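HTH-type transcriptional repressor NemR (Escherichia coli, PDB 4YZE) represses transcription of the nemRA-gloA operon by binding the NemR box, in the bacterial response to electrophiles and reactive chlorine species. Local coordinates at residues Y91-Q94 against T95-Q98; N145-N149 against H150-F154. The protein carries 5 engineered substitutions. All coordinates share one frame; numbering follows the deposited sequence.

Contact 1 (Y91-Q94 against T95-Q98)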
loop_
_atom_site.group_PDB
_atom_site.type_symbol
_atom_site.label_atom_id
_atom_site.label_comp_id
_atom_site.label_asym_id
_atom_site.label_seq_id
_atom_site.Cartn_x
_atom_site.Cartn_y
_atom_site.Cartn_z
ATOM N N TYR A 91 3.220 1.438 -18.093
ATOM C CA TYR A 91 2.964 0.675 -16.882
ATOM C C TYR A 91 2.107 1.504 -15.952
ATOM O O TYR A 91 1.104 1.015 -15.433
ATOM C CB TYR A 91 4.296 0.306 -16.223
ATOM C CG TYR A 91 4.254 -0.282 -14.818
ATOM C CD1 TYR A 91 3.708 -1.541 -14.573
ATOM C CD2 TYR A 91 4.842 0.395 -13.751
ATOM C CE1 TYR A 91 3.713 -2.090 -13.284
ATOM C CE2 TYR A 91 4.849 -0.129 -12.474
ATOM C CZ TYR A 91 4.288 -1.375 -12.237
ATOM O OH TYR A 91 4.315 -1.888 -10.946
ATOM N N TYR A 92 2.468 2.766 -15.748
ATOM C CA TYR A 92 1.610 3.602 -14.924
ATOM C C TYR A 92 0.316 4.000 -15.625
ATOM O O TYR A 92 -0.720 4.160 -14.969
ATOM C CB TYR A 92 2.353 4.826 -14.417
ATOM C CG TYR A 92 3.403 4.511 -13.391
ATOM C CD1 TYR A 92 3.095 4.475 -12.033
ATOM C CD2 TYR A 92 4.707 4.268 -13.777
ATOM C CE1 TYR A 92 4.078 4.182 -11.083
ATOM C CE2 TYR A 92 5.684 3.973 -12.846
ATOM C CZ TYR A 92 5.368 3.944 -11.502
ATOM O OH TYR A 92 6.353 3.663 -10.588
ATOM N N GLN A 93 0.365 4.193 -16.945
ATOM C CA GLN A 93 -0.837 4.625 -17.667
ATOM C C GLN A 93 -1.881 3.504 -17.684
ATOM O O GLN A 93 -3.076 3.756 -17.528
ATOM C CB GLN A 93 -0.493 5.094 -19.088
ATOM C CG GLN A 93 -1.685 5.558 -19.923
ATOM C CD GLN A 93 -2.366 6.802 -19.373
ATOM O OE1 GLN A 93 -3.563 6.789 -19.069
ATOM N NE2 GLN A 93 -1.608 7.886 -19.252
ATOM N N GLN A 94 -1.422 2.267 -17.855
ATOM C CA GLN A 94 -2.308 1.099 -17.785
ATOM C C GLN A 94 -2.949 0.956 -16.397
ATOM O O GLN A 94 -4.123 0.624 -16.275
ATOM C CB GLN A 94 -1.525 -0.175 -18.101
ATOM C CG GLN A 94 -2.126 -1.041 -19.199
ATOM C CD GLN A 94 -1.253 -1.084 -20.445
ATOM O OE1 GLN A 94 -0.804 -0.047 -20.937
ATOM N NE2 GLN A 94 -1.001 -2.288 -20.954
ATOM N N THR A 95 -2.156 1.201 -15.360
ATOM C CA THR A 95 -2.651 1.168 -13.996
ATOM C C THR A 95 -3.777 2.174 -13.861
ATOM O O THR A 95 -4.831 1.861 -13.286
ATOM C CB THR A 95 -1.546 1.514 -12.994
ATOM O OG1 THR A 95 -0.477 0.572 -13.118
ATOM C CG2 THR A 95 -2.091 1.479 -11.576
ATOM N N LEU A 96 -3.565 3.374 -14.407
ATOM C CA LEU A 96 -4.622 4.397 -14.445
ATOM C C LEU A 96 -5.887 3.906 -15.136
ATOM O O LEU A 96 -7.003 4.172 -14.671
ATOM C CB LEU A 96 -4.130 5.662 -15.139
ATOM C CG LEU A 96 -4.008 6.946 -14.328
ATOM C CD1 LEU A 96 -3.433 8.072 -15.179
ATOM C CD2 LEU A 96 -5.351 7.355 -13.769
ATOM N N ASN A 97 -5.730 3.200 -16.251
ATOM C CA ASN A 97 -6.899 2.758 -17.011
ATOM C C ASN A 97 -7.644 1.637 -16.297
ATOM O O ASN A 97 -8.868 1.637 -16.213
ATOM C CB ASN A 97 -6.478 2.283 -18.400
ATOM C CG ASN A 97 -5.796 3.368 -19.212
ATOM O OD1 ASN A 97 -5.934 4.556 -18.927
ATOM N ND2 ASN A 97 -5.053 2.958 -20.234
ATOM N N GLN A 98 -6.875 0.680 -15.786
ATOM C CA GLN A 98 -7.407 -0.512 -15.138
ATOM C C GLN A 98 -7.734 -0.269 -13.669
ATOM O O GLN A 98 -7.838 -1.215 -12.886
ATOM C CB GLN A 98 -6.403 -1.664 -15.264
ATOM C CG GLN A 98 -6.187 -2.116 -16.705
ATOM C CD GLN A 98 -5.040 -3.098 -16.860
ATOM O OE1 GLN A 98 -4.553 -3.670 -15.881
ATOM N NE2 GLN A 98 -4.600 -3.297 -18.098
#
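Tyr91 O and Thr95 N open a ladder of four successive i to i+4 backbone hydrogen bonds that runs through the last turns of helix 84-97. The rungs continue from Leu96 N to Tyr92 O, from Asn97 N to Gln93 O, and from Gln98 N to Gln94 O at 2.8 Å; Gln98 then leaves helical phi/psi, so the last bond closes the helix.

On the first rung the side chain joins in. Thr95 OG1 sits beside its own backbone N (chi1 -60°), a rotamer that swings the hydroxyl back along the helix and onto Tyr91 O at 2.8 Å. The amide, Thr95 N, is 3.3 Å from the same Tyr91 O and approaches from the opposite face of the carbonyl plane, so two donors grip one oxygen. Threonine suits the place because its short branched side chain can hydrogen-bond to its own helix and still face a neighbour: OG1 is also hydrogen-bonded to Trp169 NE1 of helix 158-179. Helix 84-97 belongs to the mainly helical C-terminal domain of the TetR family, where Tyr91 stacks on Trp169 and Tyr92 OH is hydrogen-bonded to Leu165 O, the two large rings filling buried positions between helices.

One turn apart, Gln94 and Gln98 run alongside each other in the same direction, Gln94 also touching Leu76 of helix 54-79. Gln94 CG lies 3.5 Å from Gln98 NE2, methylene against amide, with the two amide planes turned 57° apart.

Contact 2 (N145-N149 against H150-F154). Engineered in segment 150-154: Ser151 (natural residue Cys).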
loop_
_atom_site.group_PDB
_atom_site.type_symbol
_atom_site.label_atom_id
_atom_site.label_comp_id
_atom_site.label_asym_id
_atom_site.label_seq_id
_atom_site.Cartn_x
_atom_site.Cartn_y
_atom_site.Cartn_z
ATOM N N ASN A 145 18.124 -1.386 -19.823
ATOM C CA ASN A 145 18.010 -1.331 -21.274
ATOM C C ASN A 145 17.901 0.103 -21.781
ATOM O O ASN A 145 18.529 0.463 -22.776
ATOM C CB ASN A 145 16.793 -2.124 -21.756
ATOM C CG ASN A 145 16.968 -3.620 -21.585
ATOM O OD1 ASN A 145 18.087 -4.115 -21.496
ATOM N ND2 ASN A 145 15.856 -4.347 -21.553
ATOM N N GLY A 146 17.079 0.899 -21.099
ATOM C CA GLY A 146 16.837 2.281 -21.460
ATOM C C GLY A 146 18.106 3.107 -21.358
ATOM O O GLY A 146 18.338 3.997 -22.190
ATOM N N ARG A 147 18.932 2.819 -20.351
ATOM C CA ARG A 147 20.224 3.492 -20.252
ATOM C C ARG A 147 21.135 3.038 -21.380
ATOM O O ARG A 147 21.854 3.851 -21.968
ATOM C CB ARG A 147 20.892 3.216 -18.907
ATOM C CG ARG A 147 20.468 4.148 -17.792
ATOM C CD ARG A 147 21.275 3.875 -16.543
ATOM N NE ARG A 147 21.065 4.909 -15.533
ATOM C CZ ARG A 147 21.184 4.712 -14.226
ATOM N NH1 ARG A 147 21.494 3.503 -13.765
ATOM N NH2 ARG A 147 20.986 5.718 -13.383
ATOM N N GLU A 148 21.086 1.747 -21.698
ATOM C CA GLU A 148 22.028 1.166 -22.657
ATOM C C GLU A 148 21.748 1.569 -24.102
ATOM O O GLU A 148 22.666 1.633 -24.910
ATOM C CB GLU A 148 22.118 -0.351 -22.510
ATOM C CG GLU A 148 22.675 -0.786 -21.164
ATOM C CD GLU A 148 23.183 -2.214 -21.163
ATOM O OE1 GLU A 148 23.428 -2.749 -20.067
ATOM O OE2 GLU A 148 23.365 -2.797 -22.252
ATOM N N ASN A 149 20.489 1.840 -24.434
ATOM C CA ASN A 149 20.204 2.411 -25.749
ATOM C C ASN A 149 19.895 3.911 -25.729
ATOM O O ASN A 149 19.445 4.453 -26.734
ATOM C CB ASN A 149 19.120 1.617 -26.495
ATOM C CG ASN A 149 17.711 1.855 -25.946
ATOM O OD1 ASN A 149 17.484 2.682 -25.056
ATOM N ND2 ASN A 149 16.751 1.121 -26.495
ATOM N N HIS A 150 20.108 4.557 -24.580
ATOM C CA HIS A 150 20.015 6.022 -24.453
ATOM C C HIS A 150 18.573 6.569 -24.606
ATOM O O HIS A 150 18.395 7.698 -25.070
ATOM C CB HIS A 150 20.996 6.708 -25.442
ATOM C CG HIS A 150 21.438 8.084 -25.034
ATOM N ND1 HIS A 150 22.130 8.331 -23.869
ATOM C CD2 HIS A 150 21.296 9.283 -25.646
ATOM C CE1 HIS A 150 22.395 9.625 -23.779
ATOM N NE2 HIS A 150 21.887 10.225 -24.840
ATOM N N SER A 151 17.571 5.766 -24.214
ATOM C CA SER A 151 16.149 6.162 -24.188
ATOM C C SER A 151 15.761 7.007 -22.978
ATOM O O SER A 151 14.728 7.680 -22.990
ATOM C CB SER A 151 15.229 4.927 -24.089
ATOM O OG SER A 151 15.312 4.061 -25.197
ATOM N N LEU A 152 16.524 6.896 -21.897
ATOM C CA LEU A 152 16.077 7.451 -20.624
ATOM C C LEU A 152 17.227 7.612 -19.667
ATOM O O LEU A 152 18.220 6.904 -19.765
ATOM C CB LEU A 152 15.018 6.547 -19.985
ATOM C CG LEU A 152 15.342 5.058 -19.810
ATOM C CD1 LEU A 152 16.164 4.789 -18.552
ATOM C CD2 LEU A 152 14.067 4.226 -19.783
ATOM N N THR A 153 17.055 8.513 -18.711
ATOM C CA THR A 153 18.082 8.762 -17.716
ATOM C C THR A 153 17.402 8.880 -16.357
ATOM O O THR A 153 16.223 9.251 -16.285
ATOM C CB THR A 153 18.908 10.043 -18.058
ATOM O OG1 THR A 153 20.111 10.069 -17.280
ATOM C CG2 THR A 153 18.100 11.309 -17.816
ATOM N N PHE A 154 18.132 8.527 -15.299
ATOM C CA PHE A 154 17.656 8.663 -13.925
ATOM C C PHE A 154 18.828 8.558 -12.957
ATOM O O PHE A 154 19.923 8.179 -13.344
ATOM C CB PHE A 154 16.608 7.581 -13.590
ATOM C CG PHE A 154 17.126 6.174 -13.716
ATOM C CD1 PHE A 154 17.062 5.504 -14.930
ATOM C CD2 PHE A 154 17.678 5.518 -12.619
ATOM C CE1 PHE A 154 17.541 4.199 -15.054
ATOM C CE2 PHE A 154 18.170 4.218 -12.730
ATOM C CZ PHE A 154 18.095 3.555 -13.950
HETATM O O HOH W 1 21.170 7.640 -16.563
#
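Arg147 and Phe154 meet face on beyond a Schellman motif that ends helix 122-148, in the C-terminal domain of this TetR-family repressor. His150, with positive phi, is the C-prime residue: Ser151 N hydrogen-bonds to Gly146 O at 2.8 Å, and His150 N makes a weak hydrogen bond to Arg147 O. Gly146, still helical and without a side chain, lets the Leu152 side chain lie close on its backbone, Leu152 CG 3.6 Å from Gly146 CA.

From CB, the Arg147 chain runs extended to NE (chi2 -175°), which carries its head across to the aromatic ring. CG and CD pass the rim of Phe154 at CE1, and NE stands over CE1 and CZ while also donating to a water that is hydrogen-bonded to Thr153 OG1. Arg147 CZ is 3.6 Å from the centroid of the Phe154 ring, a cation-pi contact over the face, with the guanidinium and ring planes only 14° apart. NH1 lies above CZ and CE2 of Phe154. NH2 rests over CE2 and donates to Phe154 O at 2.7 Å, the oxygen lying in the guanidinium plane although NH2 stands above the carbonyl plane. With Gly156 O as a second acceptor, NH2 helps fix the rotation of the head. Arginine suits the site because one flat cation can stack on a ring and donate from its edge together.

Asn149 has its CG between backbone N and carbonyl carbon (chi1 74°), which directs OD1 to Ser151, two residues on. Asn149 OD1 accepts from the hydroxyl of Ser151, an engineered residue that is Cys in the natural protein, with OG and OD1 2.6 Å apart.

Contact 1 and contact 2 follow one another along the chain within the same C-terminal domain, but they do not touch: their centres are 22 Å apart and their nearest atoms about 11 Å. Helix 84-97 joins them indirectly, since Tyr84 and Arg85 near its start pack on Leu152 of contact 2, while its other end forms contact 1. Contact 1 lies closer to the middle of the chain, about 12 Å from its centre against 25 Å for contact 2. It is also the one near the redox site: the Thr95 side chain is about 8 Å from that of Cys108, which is central to the response to reactive chlorine species. Contact 2, at the loop after helix 122-148, is remote from Cys108.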